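Local coordinates for protein ferulic acid decarboxylase 1 (Candida dubliniensis, PDB 4ZAD) that is a prenylated-FMN-dependent decarboxylase that probably converts ferulate, p-coumarate and cinnamate to the corresponding vinyl aromatics, at residues Lys387-Ser390 with Asn391-Asp395; Glu498-Lys501 with Asn502-Gln506. One frame throughout, in Å; residues are numbered along the deposited sequence.

Contact 1 (Lys387-Ser390 with Asn391-Asp395)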
loop_
_atom_site.group_PDB
_atom_site.type_symbol
_atom_site.label_atom_id
_atom_site.label_comp_id
_atom_site.label_asym_id
_atom_site.label_seq_id
_atom_site.Cartn_x
_atom_site.Cartn_y
_atom_site.Cartn_z
ATOM N N LYS A 387 12.620 21.860 0.114
ATOM C CA LYS A 387 13.829 21.610 0.907
ATOM C C LYS A 387 13.748 22.269 2.265
ATOM O O LYS A 387 14.054 21.657 3.270
ATOM C CB LYS A 387 15.125 22.072 0.205
ATOM C CG LYS A 387 15.602 21.214 -0.961
ATOM C CD LYS A 387 16.290 19.914 -0.514
ATOM C CE LYS A 387 16.971 19.186 -1.688
ATOM N NZ LYS A 387 16.036 18.556 -2.698
ATOM N N GLU A 388 13.343 23.527 2.297
ATOM C CA GLU A 388 13.322 24.257 3.553
ATOM C C GLU A 388 12.234 23.765 4.529
ATOM O O GLU A 388 12.478 23.713 5.751
ATOM C CB GLU A 388 13.247 25.758 3.280
ATOM C CG GLU A 388 14.670 26.326 2.889
ATOM C CD GLU A 388 14.642 27.327 1.724
ATOM O OE1 GLU A 388 15.317 27.067 0.676
ATOM O OE2 GLU A 388 13.938 28.360 1.880
ATOM N N LEU A 389 11.064 23.373 4.014
ATOM C CA LEU A 389 10.070 22.790 4.892
ATOM C C LEU A 389 10.559 21.424 5.384
ATOM O O LEU A 389 10.349 21.070 6.527
ATOM C CB LEU A 389 8.694 22.723 4.229
ATOM C CG LEU A 389 7.556 22.081 5.019
ATOM C CD1 LEU A 389 7.325 22.766 6.310
ATOM C CD2 LEU A 389 6.313 22.162 4.192
ATOM N N SER A 390 11.255 20.690 4.538
ATOM C CA SER A 390 11.750 19.378 4.916
ATOM C C SER A 390 12.880 19.433 5.918
ATOM O O SER A 390 13.009 18.552 6.755
ATOM C CB SER A 390 12.209 18.606 3.692
ATOM O OG SER A 390 11.129 18.486 2.818
ATOM N N ASN A 391 13.737 20.430 5.785
ATOM C CA ASN A 391 14.804 20.686 6.762
ATOM C C ASN A 391 14.200 21.037 8.129
ATOM O O ASN A 391 14.630 20.487 9.172
ATOM C CB ASN A 391 15.670 21.839 6.268
ATOM C CG ASN A 391 17.045 21.847 6.866
ATOM O OD1 ASN A 391 17.264 21.477 8.027
ATOM N ND2 ASN A 391 17.995 22.311 6.070
ATOM N N LEU A 392 13.186 21.909 8.127
ATOM C CA LEU A 392 12.497 22.238 9.366
ATOM C C LEU A 392 11.824 21.040 10.011
ATOM O O LEU A 392 11.951 20.860 11.212
ATOM C CB LEU A 392 11.415 23.296 9.159
ATOM C CG LEU A 392 10.918 23.887 10.479
ATOM C CD1 LEU A 392 12.113 24.572 11.127
ATOM C CD2 LEU A 392 9.776 24.892 10.299
ATOM N N VAL A 393 11.051 20.281 9.240
ATOM C CA VAL A 393 10.326 19.156 9.777
ATOM C C VAL A 393 11.333 18.160 10.365
ATOM O O VAL A 393 11.257 17.811 11.520
ATOM C CB VAL A 393 9.381 18.466 8.698
ATOM C CG1 VAL A 393 8.889 17.035 9.162
ATOM C CG2 VAL A 393 8.189 19.370 8.348
ATOM N N GLY A 394 12.293 17.722 9.590
ATOM C CA GLY A 394 13.177 16.681 10.072
ATOM C C GLY A 394 14.076 17.087 11.228
ATOM O O GLY A 394 14.399 16.261 12.080
ATOM N N ASP A 395 14.504 18.346 11.271
ATOM C CA ASP A 395 15.309 18.788 12.395
ATOM C C ASP A 395 14.428 18.657 13.615
ATOM O O ASP A 395 14.853 18.151 14.674
ATOM C CB ASP A 395 15.798 20.233 12.239
ATOM C CG ASP A 395 17.095 20.335 11.425
ATOM O OD1 ASP A 395 17.730 19.281 11.131
ATOM O OD2 ASP A 395 17.485 21.490 11.074
#
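With chi1 at 178°, Leu389 carries CG anti to its own N and beside its carbonyl carbon, while Val393, one turn on, sets CG1 anti to N (chi1 165°) and thereby leaves CG2 beside N, facing back along the helix. These two settings bring Leu389 CD1 to 4.1 Å from Val393 CG2, a loose van der Waals contact between side chains that run obliquely to each other. The same methyl, Val393 CG2, also lies 3.3 Å from Leu389 O, so the valine branch comes close to the same carbonyl oxygen that accepts its amide N-H. That hydrogen bond, Val393 N to Leu389 O, is 2.9 Å long, which makes this i to i+4 pair linked through both backbone and side chains. Around it the pattern is regular alpha-helix: Asn391 N donates to Lys387 O at 2.8 Å, and the same i to i+4 spacing joins Leu392 N to Glu388 O and Gly394 N to Ser390 O. Ser390 OG is hydrogen-bonded to Ala386 O, so this buried hydroxyl is satisfied within the helix. The buried side of helix 386-399 lies against the mixed sheet of the C-terminal domain: Val393 touches Ile413 and Leu415 of strand 412-417, and Ser390 reaches Leu415, Leu443 of strand 442-445 and Val472 of strand 470-475. Leu389 and Leu392 turn instead to helix 352-355, meeting Ile355 and Leu352 respectively.

Contact 2 (Glu498-Lys501 with Asn502-Gln506); sequences EEVK and NKISQ
Lys501 O accepts the N-H of Ser505 at 2.8 Å, the shortest hydrogen bond joining 498-501 to 502-506. Ser505 CB also comes within 3.2 Å of Lys501 O, bringing the serine side chain up against the same carbonyl. Three further i to i+4 bonds cross between the segments. Asn502 N donates to Glu498 O at 3.0 Å, and with CG beside its own N (chi1 -63°) the asparagine amide lies close to the same oxygen: Asn502 OD1 is 3.1 Å from Glu498 O, two acceptors in a tight approach and not a bond. Within the first turn, Lys501 bends at chi3 (-71°) and its NZ meets Glu498 OE2 at 3.1 Å in an i to i+3 salt bridge. The ammonium approaches on the syn side but 35° out of the carboxylate plane, and its bond to OE1 is weak; NZ is also hydrogen-bonded to Asn494 O, which ties the helix start to the preceding loop. The apolar stripe is made by Val500 and Ile504, side by side and pointing the same way, with Val500 CG1 4.1 Å from Ile504 CG1. The pair packs partly on the second subunit, Val500 on Leu33 and Ile504 on Ile38, and Ile504 also packs on Phe493 of its own chain, while Lys503 NZ forms a salt bridge with Glu34 of the second subunit. The result is a short amphipathic alpha-helix near the C terminus, an apolar i, i+4 pair with a charged residue beside it, docked on the partner chain of the homodimer.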
loop_
_atom_site.group_PDB
_atom_site.type_symbol
_atom_site.label_atom_id
_atom_site.label_comp_id
_atom_site.label_asym_id
_atom_site.label_seq_id
_atom_site.Cartn_x
_atom_site.Cartn_y
_atom_site.Cartn_z
ATOM N N GLU A 498 -20.281 17.578 -7.666
ATOM C CA GLU A 498 -21.266 17.168 -6.688
ATOM C C GLU A 498 -22.604 16.775 -7.363
ATOM O O GLU A 498 -23.187 15.761 -6.999
ATOM C CB GLU A 498 -21.433 18.270 -5.619
ATOM C CG GLU A 498 -21.256 17.781 -4.160
ATOM C CD GLU A 498 -19.914 17.029 -3.890
ATOM O OE1 GLU A 498 -18.869 17.383 -4.520
ATOM O OE2 GLU A 498 -19.919 16.086 -3.027
ATOM N N GLU A 499 -23.042 17.571 -8.344
ATOM C CA GLU A 499 -24.307 17.363 -9.078
ATOM C C GLU A 499 -24.273 15.962 -9.692
ATOM O O GLU A 499 -25.229 15.207 -9.573
ATOM C CB GLU A 499 -24.539 18.465 -10.182
ATOM C CG GLU A 499 -25.767 19.481 -9.930
ATOM C CD GLU A 499 -26.446 20.110 -11.268
ATOM O OE1 GLU A 499 -27.670 19.872 -11.531
ATOM O OE2 GLU A 499 -25.772 20.834 -12.055
ATOM N N VAL A 500 -23.136 15.616 -10.311
ATOM C CA VAL A 500 -23.004 14.354 -11.013
ATOM C C VAL A 500 -23.024 13.231 -10.017
ATOM O O VAL A 500 -23.831 12.334 -10.136
ATOM C CB VAL A 500 -21.721 14.279 -11.898
ATOM C CG1 VAL A 500 -21.524 12.862 -12.432
ATOM C CG2 VAL A 500 -21.816 15.283 -13.084
ATOM N N LYS A 501 -22.180 13.289 -9.004
ATOM C CA LYS A 501 -22.179 12.212 -8.015
ATOM C C LYS A 501 -23.572 11.962 -7.455
ATOM O O LYS A 501 -23.945 10.805 -7.293
ATOM C CB LYS A 501 -21.208 12.456 -6.846
ATOM C CG LYS A 501 -19.760 12.537 -7.247
ATOM C CD LYS A 501 -18.829 12.633 -6.042
ATOM C CE LYS A 501 -18.917 13.958 -5.347
ATOM N NZ LYS A 501 -17.867 14.098 -4.296
ATOM N N ASN A 502 -24.330 13.029 -7.174
ATOM C CA ASN A 502 -25.620 12.894 -6.496
ATOM C C ASN A 502 -26.657 12.229 -7.389
ATOM O O ASN A 502 -27.428 11.398 -6.938
ATOM C CB ASN A 502 -26.174 14.249 -6.005
ATOM C CG ASN A 502 -25.283 14.945 -4.943
ATOM O OD1 ASN A 502 -24.258 14.409 -4.473
ATOM N ND2 ASN A 502 -25.682 16.157 -4.567
ATOM N N LYS A 503 -26.694 12.610 -8.654
ATOM C CA LYS A 503 -27.632 12.001 -9.598
ATOM C C LYS A 503 -27.276 10.540 -9.769
ATOM O O LYS A 503 -28.125 9.690 -9.687
ATOM C CB LYS A 503 -27.608 12.732 -10.948
ATOM C CG LYS A 503 -28.713 12.304 -11.942
ATOM C CD LYS A 503 -28.452 12.903 -13.328
ATOM C CE LYS A 503 -29.550 12.580 -14.328
ATOM N NZ LYS A 503 -29.097 12.678 -15.742
ATOM N N ILE A 504 -26.005 10.258 -10.003
ATOM C CA ILE A 504 -25.568 8.899 -10.257
ATOM C C ILE A 504 -25.799 8.011 -9.034
ATOM O O ILE A 504 -26.299 6.910 -9.185
ATOM C CB ILE A 504 -24.092 8.844 -10.683
ATOM C CG1 ILE A 504 -23.881 9.534 -12.053
ATOM C CG2 ILE A 504 -23.584 7.403 -10.688
ATOM C CD1 ILE A 504 -24.541 8.870 -13.274
ATOM N N SER A 505 -25.447 8.479 -7.844
ATOM C CA SER A 505 -25.606 7.689 -6.614
ATOM C C SER A 505 -27.057 7.461 -6.260
ATOM O O SER A 505 -27.471 6.336 -6.020
ATOM C CB SER A 505 -24.936 8.356 -5.411
ATOM O OG SER A 505 -23.558 8.068 -5.374
ATOM N N GLN A 506 -27.816 8.543 -6.197
ATOM C CA GLN A 506 -29.236 8.439 -5.922
ATOM C C GLN A 506 -29.864 7.426 -6.893
ATOM O O GLN A 506 -30.617 6.552 -6.454
ATOM C CB GLN A 506 -29.937 9.814 -5.984
#

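How the contacts relate
Both contacts are local, each lying within a single helix, so neither closes a long loop, and they neither nest nor cross. From the N terminus, contact 1 comes first, on helix 386-399 between strands 369-374 and 412-417 of the C-terminal domain's mixed sheet. The chain then adds strands 412-417, 442-445 and 470-475 to that sheet before reaching contact 2 on helix 498-506. Their centres are 41 Å apart and their nearest atoms about 27 Å, with no touch between them. Contact 1 belongs to a helix covering the sheet within one subunit, whereas contact 2 belongs to a C-terminal helix reaching the second subunit; both lie away from the prenylated-FMN and manganese sites.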